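Local coordinates for protein beta 1-3 glucanase (Clostridium beijerinckii NCIMB 8052, PDB 5H4E) that probably hydrolyses beta-1,3-glucans as a glycoside hydrolase of family GH64, at residues K198-S203 with G214-S219. Sequence-based numbering, arbitrary orientation.
Sequences KSLVHS and GTFTAS
Leu200 reaches Gly214 and Thr215 with one methyl of its fork. Its CD2 lies 3.6 Å from Gly214 CA and 3.5 Å from Thr215 N, so the branch rests on the backbone at the Gly214-Thr215 end of segment 214-219. The bond from CA to CB of Leu200 does not aim at that backbone; with CG anti to the carbonyl carbon (chi1 -69°), the fork beyond it comes nearer. The other methyl, Leu200 CD1, approaches Phe216 CE1 obliquely at 4.3 Å, a looser apolar touch. Leu200 also packs on Tyr189 and Ile206, while the Phe216 ring meets those of Phe197 and Tyr225, which places this half of the contact in a buried apolar cluster.

The two loops flank the short strand 206-207, one leading in from helix 195-198 and the other running on toward helix 227-236. Residues 198-201 form a type I beta turn, closed by a 3.3 Å hydrogen bond from Val201 N to Lys198 O, and Ser199 and Leu200 occupy its two central positions.

The Ser199 side is looser and more exposed. Ser199 OG comes within 3.7 Å of Thr215 CG2, and no direct hydrogen bond joins the segments. A water bridges them instead: it is hydrogen-bonded to Ser199 OG at 2.6 Å and donates a hydrogen bond to Thr215 OG1 at 2.7 Å. The Thr215 rotamer (chi1 55°) turns OG1 to this water and sets CG2, anti to the carbonyl carbon, against Ser199 OG. Thr215 OG1 is also hydrogen-bonded to Asn222 OD1.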
loop_
_atom_site.group_PDB
_atom_site.type_symbol
_atom_site.label_atom_id
_atom_site.label_comp_id
_atom_site.label_asym_id
_atom_site.label_seq_id
_atom_site.Cartn_x
_atom_site.Cartn_y
_atom_site.Cartn_z
ATOM N N LYS A 198 12.750 -2.222 -15.663
ATOM C CA LYS A 198 13.388 -0.917 -15.838
ATOM C C LYS A 198 12.436 0.177 -16.329
ATOM O O LYS A 198 12.522 1.322 -15.874
ATOM C CB LYS A 198 14.579 -1.030 -16.803
ATOM C CG LYS A 198 15.777 -1.778 -16.225
ATOM C CD LYS A 198 17.045 -1.476 -17.023
ATOM C CE LYS A 198 18.272 -2.172 -16.426
ATOM N NZ LYS A 198 18.303 -3.589 -16.828
ATOM N N SER A 199 11.534 -0.155 -17.250
ATOM C CA SER A 199 10.698 0.893 -17.847
ATOM C C SER A 199 9.512 1.255 -16.957
ATOM O O SER A 199 8.655 2.043 -17.350
ATOM C CB SER A 199 10.201 0.482 -19.238
ATOM O OG SER A 199 9.219 -0.544 -19.180
ATOM N N LEU A 200 9.466 0.690 -15.755
ATOM C CA LEU A 200 8.482 1.127 -14.766
ATOM C C LEU A 200 8.776 2.557 -14.337
ATOM O O LEU A 200 7.902 3.250 -13.813
ATOM C CB LEU A 200 8.481 0.196 -13.545
ATOM C CG LEU A 200 7.946 -1.207 -13.837
ATOM C CD1 LEU A 200 8.016 -2.111 -12.572
ATOM C CD2 LEU A 200 6.528 -1.158 -14.413
ATOM N N VAL A 201 10.021 2.983 -14.553
ATOM C CA VAL A 201 10.454 4.334 -14.232
ATOM C C VAL A 201 9.878 5.354 -15.204
ATOM O O VAL A 201 10.101 5.255 -16.414
ATOM C CB VAL A 201 11.988 4.470 -14.289
ATOM C CG1 VAL A 201 12.415 5.900 -13.977
ATOM C CG2 VAL A 201 12.636 3.506 -13.341
ATOM N N HIS A 202 9.145 6.325 -14.670
ATOM C CA HIS A 202 8.753 7.503 -15.436
ATOM C C HIS A 202 9.382 8.692 -14.750
ATOM O O HIS A 202 9.960 8.544 -13.676
ATOM C CB HIS A 202 7.222 7.644 -15.512
ATOM C CG HIS A 202 6.559 6.556 -16.308
ATOM N ND1 HIS A 202 5.767 6.808 -17.409
ATOM C CD2 HIS A 202 6.607 5.207 -16.181
ATOM C CE1 HIS A 202 5.335 5.664 -17.912
ATOM N NE2 HIS A 202 5.829 4.677 -17.184
ATOM N N SER A 203 9.267 9.875 -15.342
ATOM C CA SER A 203 9.921 11.034 -14.758
ATOM C C SER A 203 9.245 11.448 -13.441
ATOM O O SER A 203 9.906 11.975 -12.544
ATOM C CB SER A 203 9.935 12.203 -15.753
ATOM O OG SER A 203 8.619 12.631 -16.034
ATOM N N GLY A 214 2.184 0.606 -15.327
ATOM C CA GLY A 214 3.071 -0.538 -15.191
ATOM C C GLY A 214 2.910 -1.554 -16.315
ATOM O O GLY A 214 1.830 -1.696 -16.897
ATOM N N THR A 215 3.987 -2.289 -16.585
ATOM C CA THR A 215 4.061 -3.168 -17.742
ATOM C C THR A 215 3.702 -4.624 -17.457
ATOM O O THR A 215 3.887 -5.494 -18.320
ATOM C CB THR A 215 5.461 -3.127 -18.339
ATOM O OG1 THR A 215 6.422 -3.449 -17.322
ATOM C CG2 THR A 215 5.751 -1.727 -18.886
ATOM N N PHE A 216 3.185 -4.898 -16.265
ATOM C CA PHE A 216 2.924 -6.279 -15.878
ATOM C C PHE A 216 1.434 -6.584 -15.808
ATOM O O PHE A 216 1.027 -7.662 -15.358
ATOM C CB PHE A 216 3.595 -6.594 -14.537
ATOM C CG PHE A 216 5.106 -6.686 -14.605
ATOM C CD1 PHE A 216 5.878 -5.559 -14.849
ATOM C CD2 PHE A 216 5.747 -7.900 -14.399
ATOM C CE1 PHE A 216 7.258 -5.632 -14.894
ATOM C CE2 PHE A 216 7.138 -7.992 -14.448
ATOM C CZ PHE A 216 7.900 -6.860 -14.689
ATOM N N THR A 217 0.616 -5.642 -16.264
ATOM C CA THR A 217 -0.802 -5.901 -16.414
ATOM C C THR A 217 -1.008 -6.889 -17.558
ATOM O O THR A 217 -0.081 -7.169 -18.332
ATOM C CB THR A 217 -1.602 -4.615 -16.700
ATOM O OG1 THR A 217 -1.267 -4.139 -18.004
ATOM C CG2 THR A 217 -1.280 -3.537 -15.675
ATOM N N ALA A 218 -2.232 -7.395 -17.675
ATOM C CA ALA A 218 -2.537 -8.498 -18.572
ATOM C C ALA A 218 -2.337 -8.108 -20.027
ATOM O O ALA A 218 -2.120 -8.957 -20.885
ATOM C CB ALA A 218 -3.973 -8.986 -18.338
ATOM N N SER A 219 -2.390 -6.812 -20.306
ATOM C CA SER A 219 -2.314 -6.358 -21.689
ATOM C C SER A 219 -0.918 -5.882 -22.081
ATOM O O SER A 219 -0.685 -5.523 -23.237
ATOM C CB SER A 219 -3.339 -5.239 -21.925
ATOM O OG SER A 219 -3.143 -4.172 -21.009
HETATM O O HOH W 1 8.796 -2.171 -17.255
#